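Local structure of (R)-specific secondary-alkylsulfatase (4AXH) at residues A[329-341]-A[369-381]. The protein hydrolyses (R)-secondary-alkyl sulfates with strict inversion of configuration, releasing (S)-alcohols and sulfate, as a zinc-dependent homodimeric enzyme. Residues are numbered along the deposited sequence; the frame is centred on the assembly and turned at random.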
ATOM      1  N   ASP A 329      -0.263  -6.123  -6.101  1.00 41.97           N
ATOM      2  CA  ASP A 329       0.614  -5.687  -7.190  1.00 41.73           C
ATOM      3  C   ASP A 329       0.079  -6.211  -8.538  1.00 44.02           C
ATOM      4  O   ASP A 329       0.284  -7.401  -8.902  1.00 44.35           O
ATOM      5  CB  ASP A 329       2.070  -6.150  -6.944  1.00 43.66           C
ATOM      6  CG  ASP A 329       3.089  -5.671  -7.961  1.00 56.37           C
ATOM      7  OD1 ASP A 329       2.714  -4.850  -8.851  1.00 55.97           O
ATOM      8  OD2 ASP A 329       4.270  -6.092  -7.858  1.00 60.06           O
ATOM      9  N   ALA A 330      -0.555  -5.275  -9.300  1.00 37.53           N
ATOM     10  CA  ALA A 330      -1.098  -5.522 -10.649  1.00 34.79           C
ATOM     11  C   ALA A 330       0.005  -5.923 -11.618  1.00 36.67           C
ATOM     12  O   ALA A 330      -0.236  -6.793 -12.463  1.00 35.97           O
ATOM     13  CB  ALA A 330      -1.850  -4.298 -11.167  1.00 34.54           C
ATOM     14  N   LYS A 331       1.226  -5.343 -11.458  1.00 32.43           N
ATOM     15  CA  LYS A 331       2.393  -5.669 -12.292  1.00 32.94           C
ATOM     16  C   LYS A 331       2.779  -7.154 -12.153  1.00 35.05           C
ATOM     17  O   LYS A 331       2.976  -7.836 -13.158  1.00 33.26           O
ATOM     18  CB  LYS A 331       3.579  -4.711 -11.993  1.00 36.35           C
ATOM     19  CG  LYS A 331       4.956  -5.180 -12.471  1.00 59.85           C
ATOM     20  CD  LYS A 331       5.622  -4.217 -13.461  1.00 79.28           C
ATOM     21  CE  LYS A 331       5.371  -4.582 -14.918  1.00 99.00           C
ATOM     22  NZ  LYS A 331       4.025  -4.151 -15.397  1.00109.91           N
ATOM     23  N   ALA A 332       2.829  -7.650 -10.913  1.00 32.56           N
ATOM     24  CA  ALA A 332       3.181  -9.050 -10.654  1.00 33.06           C
ATOM     25  C   ALA A 332       2.069  -9.992 -11.130  1.00 36.70           C
ATOM     26  O   ALA A 332       2.338 -11.052 -11.719  1.00 38.81           O
ATOM     27  CB  ALA A 332       3.480  -9.250  -9.166  1.00 33.65           C
ATOM     28  N   TRP A 333       0.821  -9.573 -10.889  1.00 29.48           N
ATOM     29  CA  TRP A 333      -0.374 -10.292 -11.317  1.00 29.04           C
ATOM     30  C   TRP A 333      -0.357 -10.508 -12.858  1.00 34.22           C
ATOM     31  O   TRP A 333      -0.432 -11.655 -13.297  1.00 34.33           O
ATOM     32  CB  TRP A 333      -1.623  -9.493 -10.898  1.00 26.71           C
ATOM     33  CG  TRP A 333      -2.873 -10.298 -10.708  1.00 26.61           C
ATOM     34  CD1 TRP A 333      -3.287 -11.392 -11.430  1.00 29.20           C
ATOM     35  CD2 TRP A 333      -3.938  -9.980  -9.808  1.00 25.83           C
ATOM     36  NE1 TRP A 333      -4.545 -11.775 -11.031  1.00 27.44           N
ATOM     37  CE2 TRP A 333      -4.968 -10.930 -10.029  1.00 29.38           C
ATOM     38  CE3 TRP A 333      -4.118  -8.975  -8.819  1.00 26.34           C
ATOM     39  CZ2 TRP A 333      -6.149 -10.933  -9.268  1.00 28.74           C
ATOM     40  CZ3 TRP A 333      -5.309  -8.942  -8.119  1.00 27.79           C
ATOM     41  CH2 TRP A 333      -6.289  -9.940  -8.309  1.00 28.37           C
ATOM     42  N   ALA A 334      -0.183  -9.417 -13.657  1.00 30.29           N
ATOM     43  CA  ALA A 334      -0.105  -9.509 -15.117  1.00 31.31           C
ATOM     44  C   ALA A 334       1.040 -10.427 -15.582  1.00 34.99           C
ATOM     45  O   ALA A 334       0.839 -11.225 -16.505  1.00 36.96           O
ATOM     46  CB  ALA A 334       0.009  -8.128 -15.746  1.00 32.45           C
ATOM     47  N   GLY A 335       2.181 -10.364 -14.898  1.00 28.96           N
ATOM     48  CA  GLY A 335       3.345 -11.212 -15.173  1.00 28.35           C
ATOM     49  C   GLY A 335       3.110 -12.702 -14.979  1.00 33.89           C
ATOM     50  O   GLY A 335       3.679 -13.533 -15.712  1.00 34.54           O
ATOM     51  N   TYR A 336       2.260 -13.056 -13.980  1.00 28.19           N
ATOM     52  CA  TYR A 336       1.923 -14.453 -13.693  1.00 28.01           C
ATOM     53  C   TYR A 336       0.882 -15.010 -14.680  1.00 32.27           C
ATOM     54  O   TYR A 336       0.865 -16.209 -14.978  1.00 33.65           O
ATOM     55  CB  TYR A 336       1.413 -14.585 -12.248  1.00 30.77           C
ATOM     56  CG  TYR A 336       2.481 -14.444 -11.178  1.00 32.95           C
ATOM     57  CD1 TYR A 336       3.668 -15.164 -11.253  1.00 32.97           C
ATOM     58  CD2 TYR A 336       2.272 -13.650 -10.057  1.00 35.37           C
ATOM     59  CE1 TYR A 336       4.639 -15.067 -10.270  1.00 29.15           C
ATOM     60  CE2 TYR A 336       3.242 -13.537  -9.068  1.00 36.98           C
ATOM     61  CZ  TYR A 336       4.424 -14.253  -9.177  1.00 40.19           C
ATOM     62  OH  TYR A 336       5.368 -14.214  -8.184  1.00 39.91           O
ATOM     63  N   ILE A 337      -0.021 -14.145 -15.153  1.00 28.60           N
ATOM     64  CA  ILE A 337      -1.037 -14.519 -16.140  1.00 28.23           C
ATOM     65  C   ILE A 337      -0.279 -14.845 -17.446  1.00 36.26           C
ATOM     66  O   ILE A 337      -0.465 -15.919 -18.013  1.00 35.42           O
ATOM     67  CB  ILE A 337      -2.124 -13.396 -16.322  1.00 28.05           C
ATOM     68  CG1 ILE A 337      -3.002 -13.277 -15.058  1.00 25.88           C
ATOM     69  CG2 ILE A 337      -2.981 -13.696 -17.555  1.00 26.46           C
ATOM     70  CD1 ILE A 337      -3.824 -12.055 -14.897  1.00 25.90           C
ATOM     71  N   ASP A 338       0.648 -13.938 -17.846  1.00 34.95           N
ATOM     72  CA  ASP A 338       1.480 -14.051 -19.043  1.00 34.34           C
ATOM     73  C   ASP A 338       2.384 -15.267 -18.983  1.00 37.37           C
ATOM     74  O   ASP A 338       2.537 -15.949 -19.992  1.00 38.53           O
ATOM     75  CB  ASP A 338       2.284 -12.763 -19.213  1.00 36.75           C
ATOM     76  CG  ASP A 338       2.976 -12.568 -20.546  1.00 41.52           C
ATOM     77  OD1 ASP A 338       2.365 -12.926 -21.593  1.00 38.37           O
ATOM     78  OD2 ASP A 338       4.083 -11.955 -20.552  1.00 43.81           O
ATOM     79  N   ALA A 339       2.955 -15.575 -17.798  1.00 32.94           N
ATOM     80  CA  ALA A 339       3.809 -16.759 -17.632  1.00 30.99           C
ATOM     81  C   ALA A 339       2.974 -18.020 -17.767  1.00 38.17           C
ATOM     82  O   ALA A 339       3.446 -19.015 -18.350  1.00 43.30           O
ATOM     83  CB  ALA A 339       4.534 -16.722 -16.313  1.00 31.07           C
ATOM     84  N   SER A 340       1.707 -17.960 -17.331  1.00 31.19           N
ATOM     85  CA  SER A 340       0.805 -19.083 -17.528  1.00 31.50           C
ATOM     86  C   SER A 340       0.421 -19.196 -19.029  1.00 34.13           C
ATOM     87  O   SER A 340       0.317 -20.304 -19.531  1.00 34.36           O
ATOM     88  CB  SER A 340      -0.416 -18.996 -16.606  1.00 36.13           C
ATOM     89  OG  SER A 340      -1.512 -18.260 -17.125  1.00 46.69           O
ATOM     90  N   LEU A 341       0.288 -18.060 -19.750  1.00 30.45           N
ATOM     91  CA  LEU A 341      -0.039 -18.071 -21.181  1.00 30.49           C
ATOM     92  C   LEU A 341       1.065 -18.740 -22.001  1.00 37.63           C
ATOM     93  O   LEU A 341       0.772 -19.588 -22.846  1.00 35.97           O
ATOM     94  CB  LEU A 341      -0.340 -16.651 -21.734  1.00 29.65           C
ATOM     95  CG  LEU A 341      -0.776 -16.512 -23.252  1.00 30.91           C
ATOM     96  CD1 LEU A 341      -1.960 -17.411 -23.601  1.00 28.52           C
ATOM     97  CD2 LEU A 341      -1.196 -15.085 -23.554  1.00 32.06           C
ATOM     98  N   LEU A 369      -6.689 -15.309 -21.541  1.00 22.54           N
ATOM     99  CA  LEU A 369      -5.446 -15.056 -20.813  1.00 23.89           C
ATOM    100  C   LEU A 369      -4.763 -13.768 -21.187  1.00 31.47           C
ATOM    101  O   LEU A 369      -4.425 -12.982 -20.308  1.00 34.89           O
ATOM    102  CB  LEU A 369      -4.474 -16.229 -20.928  1.00 24.66           C
ATOM    103  CG  LEU A 369      -4.870 -17.459 -20.128  1.00 29.50           C
ATOM    104  CD1 LEU A 369      -3.830 -18.538 -20.266  1.00 31.28           C
ATOM    105  CD2 LEU A 369      -5.144 -17.086 -18.670  1.00 25.12           C
ATOM    106  N   ALA A 370      -4.602 -13.506 -22.481  1.00 28.16           N
ATOM    107  CA  ALA A 370      -3.968 -12.293 -22.946  1.00 27.60           C
ATOM    108  C   ALA A 370      -4.768 -11.065 -22.566  1.00 33.01           C
ATOM    109  O   ALA A 370      -4.167 -10.060 -22.201  1.00 34.87           O
ATOM    110  CB  ALA A 370      -3.771 -12.363 -24.433  1.00 29.12           C
ATOM    111  N   ASP A 371      -6.119 -11.136 -22.595  1.00 29.48           N
ATOM    112  CA  ASP A 371      -7.012 -10.022 -22.200  1.00 27.99           C
ATOM    113  C   ASP A 371      -6.841  -9.735 -20.699  1.00 29.59           C
ATOM    114  O   ASP A 371      -6.692  -8.573 -20.323  1.00 28.60           O
ATOM    115  CB  ASP A 371      -8.485 -10.343 -22.527  1.00 28.78           C
ATOM    116  CG  ASP A 371      -8.890 -10.319 -24.001  1.00 35.65           C
ATOM    117  OD1 ASP A 371      -8.055  -9.970 -24.844  1.00 34.53           O
ATOM    118  OD2 ASP A 371     -10.051 -10.632 -24.301  1.00 44.51           O
ATOM    119  N   GLN A 372      -6.813 -10.816 -19.866  1.00 22.76           N
ATOM    120  CA  GLN A 372      -6.632 -10.771 -18.410  1.00 21.47           C
ATOM    121  C   GLN A 372      -5.306 -10.102 -18.089  1.00 24.92           C
ATOM    122  O   GLN A 372      -5.301  -9.081 -17.408  1.00 25.48           O
ATOM    123  CB  GLN A 372      -6.709 -12.185 -17.797  1.00 22.24           C
ATOM    124  CG  GLN A 372      -8.110 -12.840 -17.804  1.00 28.65           C
ATOM    125  CD  GLN A 372      -9.123 -12.258 -16.833  1.00 38.42           C
ATOM    126  OE1 GLN A 372      -8.784 -11.706 -15.783  1.00 35.21           O
ATOM    127  NE2 GLN A 372     -10.402 -12.404 -17.152  1.00 30.57           N
ATOM    128  N   ARG A 373      -4.204 -10.617 -18.661  1.00 22.54           N
ATOM    129  CA  ARG A 373      -2.852 -10.069 -18.541  1.00 24.05           C
ATOM    130  C   ARG A 373      -2.869  -8.588 -18.870  1.00 30.86           C
ATOM    131  O   ARG A 373      -2.529  -7.792 -18.018  1.00 33.91           O
ATOM    132  CB  ARG A 373      -1.872 -10.808 -19.489  1.00 24.52           C
ATOM    133  CG  ARG A 373      -0.533 -10.084 -19.639  1.00 27.63           C
ATOM    134  CD  ARG A 373       0.152 -10.382 -20.945  1.00 26.09           C
ATOM    135  NE  ARG A 373      -0.506  -9.754 -22.086  1.00 28.34           N
ATOM    136  CZ  ARG A 373      -0.478 -10.243 -23.319  1.00 37.93           C
ATOM    137  NH1 ARG A 373       0.180 -11.354 -23.581  1.00 24.54           N
ATOM    138  NH2 ARG A 373      -1.117  -9.622 -24.299  1.00 40.93           N
ATOM    139  N   ASP A 374      -3.334  -8.227 -20.067  1.00 28.29           N
ATOM    140  CA  ASP A 374      -3.461  -6.851 -20.533  1.00 28.08           C
ATOM    141  C   ASP A 374      -4.273  -5.956 -19.588  1.00 30.60           C
ATOM    142  O   ASP A 374      -3.910  -4.797 -19.451  1.00 31.78           O
ATOM    143  CB  ASP A 374      -4.078  -6.804 -21.946  1.00 29.13           C
ATOM    144  CG  ASP A 374      -3.197  -7.269 -23.087  1.00 33.15           C
ATOM    145  OD1 ASP A 374      -1.976  -7.465 -22.863  1.00 33.86           O
ATOM    146  OD2 ASP A 374      -3.722  -7.421 -24.213  1.00 33.99           O
ATOM    147  N   MET A 375      -5.363  -6.479 -18.960  1.00 24.91           N
ATOM    148  CA  MET A 375      -6.224  -5.712 -18.035  1.00 23.11           C
ATOM    149  C   MET A 375      -5.462  -5.257 -16.801  1.00 28.72           C
ATOM    150  O   MET A 375      -5.576  -4.093 -16.412  1.00 28.94           O
ATOM    151  CB  MET A 375      -7.484  -6.488 -17.678  1.00 24.23           C
ATOM    152  CG  MET A 375      -8.324  -5.847 -16.615  1.00 25.99           C
ATOM    153  SD  MET A 375      -9.791  -6.772 -16.092  1.00 27.84           S
ATOM    154  CE  MET A 375      -9.156  -8.369 -15.763  1.00 22.40           C
ATOM    155  N   TYR A 376      -4.645  -6.154 -16.227  1.00 25.09           N
ATOM    156  CA  TYR A 376      -3.853  -5.828 -15.059  1.00 25.29           C
ATOM    157  C   TYR A 376      -2.683  -4.936 -15.369  1.00 34.03           C
ATOM    158  O   TYR A 376      -2.476  -3.954 -14.643  1.00 36.25           O
ATOM    159  CB  TYR A 376      -3.502  -7.079 -14.221  1.00 25.66           C
ATOM    160  CG  TYR A 376      -4.738  -7.703 -13.599  1.00 26.38           C
ATOM    161  CD1 TYR A 376      -5.459  -7.033 -12.611  1.00 27.23           C
ATOM    162  CD2 TYR A 376      -5.251  -8.901 -14.080  1.00 27.63           C
ATOM    163  CE1 TYR A 376      -6.646  -7.552 -12.107  1.00 27.32           C
ATOM    164  CE2 TYR A 376      -6.425  -9.442 -13.563  1.00 29.01           C
ATOM    165  CZ  TYR A 376      -7.116  -8.765 -12.568  1.00 34.44           C
ATOM    166  OH  TYR A 376      -8.270  -9.288 -12.024  1.00 33.97           O
ATOM    167  N   ALA A 377      -1.964  -5.198 -16.491  1.00 29.71           N
ATOM    168  CA  ALA A 377      -0.832  -4.354 -16.893  1.00 28.16           C
ATOM    169  C   ALA A 377      -1.320  -2.965 -17.208  1.00 32.62           C
ATOM    170  O   ALA A 377      -0.644  -2.000 -16.843  1.00 35.25           O
ATOM    171  CB  ALA A 377      -0.099  -4.943 -18.078  1.00 28.34           C
ATOM    172  N   PHE A 378      -2.538  -2.842 -17.782  1.00 24.93           N
ATOM    173  CA  PHE A 378      -3.131  -1.541 -18.076  1.00 23.53           C
ATOM    174  C   PHE A 378      -3.375  -0.758 -16.775  1.00 30.33           C
ATOM    175  O   PHE A 378      -3.083   0.440 -16.694  1.00 32.07           O
ATOM    176  CB  PHE A 378      -4.437  -1.674 -18.879  1.00 23.99           C
ATOM    177  CG  PHE A 378      -5.265  -0.423 -18.951  1.00 24.35           C
ATOM    178  CD1 PHE A 378      -4.881   0.638 -19.768  1.00 25.68           C
ATOM    179  CD2 PHE A 378      -6.414  -0.280 -18.171  1.00 25.78           C
ATOM    180  CE1 PHE A 378      -5.654   1.814 -19.840  1.00 24.85           C
ATOM    181  CE2 PHE A 378      -7.167   0.908 -18.212  1.00 27.64           C
ATOM    182  CZ  PHE A 378      -6.776   1.951 -19.050  1.00 24.79           C
ATOM    183  N   LEU A 379      -3.922  -1.426 -15.773  1.00 25.88           N
ATOM    184  CA  LEU A 379      -4.216  -0.773 -14.512  1.00 25.86           C
ATOM    185  C   LEU A 379      -2.969  -0.158 -13.931  1.00 29.43           C
ATOM    186  O   LEU A 379      -2.960   1.040 -13.682  1.00 28.04           O
ATOM    187  CB  LEU A 379      -4.926  -1.717 -13.526  1.00 25.43           C
ATOM    188  CG  LEU A 379      -6.385  -1.982 -13.821  1.00 29.74           C
ATOM    189  CD1 LEU A 379      -6.874  -3.186 -13.016  1.00 30.99           C
ATOM    190  CD2 LEU A 379      -7.238  -0.750 -13.556  1.00 28.93           C
ATOM    191  N   ASN A 380      -1.897  -0.942 -13.853  1.00 27.95           N
ATOM    192  CA  ASN A 380      -0.607  -0.502 -13.355  1.00 29.35           C
ATOM    193  C   ASN A 380       0.000   0.605 -14.250  1.00 37.13           C
ATOM    194  O   ASN A 380       0.228   1.722 -13.781  1.00 38.92           O
ATOM    195  CB  ASN A 380       0.334  -1.706 -13.262  1.00 29.44           C
ATOM    196  CG  ASN A 380       1.640  -1.382 -12.611  1.00 55.79           C
ATOM    197  OD1 ASN A 380       1.755  -1.363 -11.379  1.00 48.49           O
ATOM    198  ND2 ASN A 380       2.654  -1.106 -13.426  1.00 51.63           N
ATOM    199  N   ASN A 381       0.210   0.296 -15.541  1.00 33.18           N
ATOM    200  CA  ASN A 381       0.856   1.180 -16.500  1.00 32.11           C
ATOM    201  C   ASN A 381       0.129   2.462 -16.824  1.00 38.35           C
ATOM    202  O   ASN A 381       0.792   3.485 -16.937  1.00 40.02           O
ATOM    203  CB  ASN A 381       1.263   0.435 -17.763  1.00 26.94           C
ATOM    204  CG  ASN A 381       2.176  -0.746 -17.561  1.00 39.92           C
ATOM    205  OD1 ASN A 381       3.021  -0.792 -16.643  1.00 39.39           O
ATOM    206  ND2 ASN A 381       2.044  -1.727 -18.447  1.00 26.11           N
TER
HETATM  207  O   HOH W   1       1.365  -2.513  -8.830  1.00 40.61           O
HETATM  208  O   HOH W   2       3.913  -3.706 -18.829  1.00 28.54           O
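Asp338 OD1 is gripped by two arginines: Arg373 across the helix pair and Arg595 of the second subunit. The Arg373 bond is weak, with NH1 3.3 Å from Asp338 OD1, but nearly straight at 162°. The carboxylate oxygen sits at the guanidinium edge, while the two planes stand close to perpendicular. Arg373 extends from the backbone and then bends at chi3 (72°), bringing its NE/NH2 edge to the neighbouring Asp374. There NE and NH2 both hold Asp374 OD1, from one face of that carboxylate; Asp374 in turn pairs with Arg588 of the second subunit.

Alongside these charges the helices run antiparallel, their axes 7.9 Å apart at closest approach. Alanines permit the close approach: Ala334 CB lies 3.4 Å from Arg373 O, and Ala330 CB meets the backbone at Tyr376. Ile337 is a knob among Leu369, Gln372, Arg373 and Tyr376, with CG2 directed at the backbone and CD1 3.6 Å from Tyr376 CD2. Tyr376 itself fits among Ala330, Trp333, Ala334 and Ile337. Its ring lies over the five-membered ring of Trp333 in an offset stack, centroids 4.2 Å apart and planes 10° from parallel. Both polar ends bond outside the pair, Trp333 NE1 to Asn311 O and Tyr376 OH to the His317 amide. Trp333 also touches the zinc ligand Glu291.

Asp329, the N-cap residue of helix 330-344, accepts weak bonds from Lys331 N and Ala332 N at OD1, and a water links this oxygen to Asn380 OD1, which also bonds Tyr431.

The chemistry is thus divided: one flank stacks aromatic rings beside the zinc site, while the other carries a salt-bridge network into the dimer interface, where the acidic groups probably offset the clustered arginine charge.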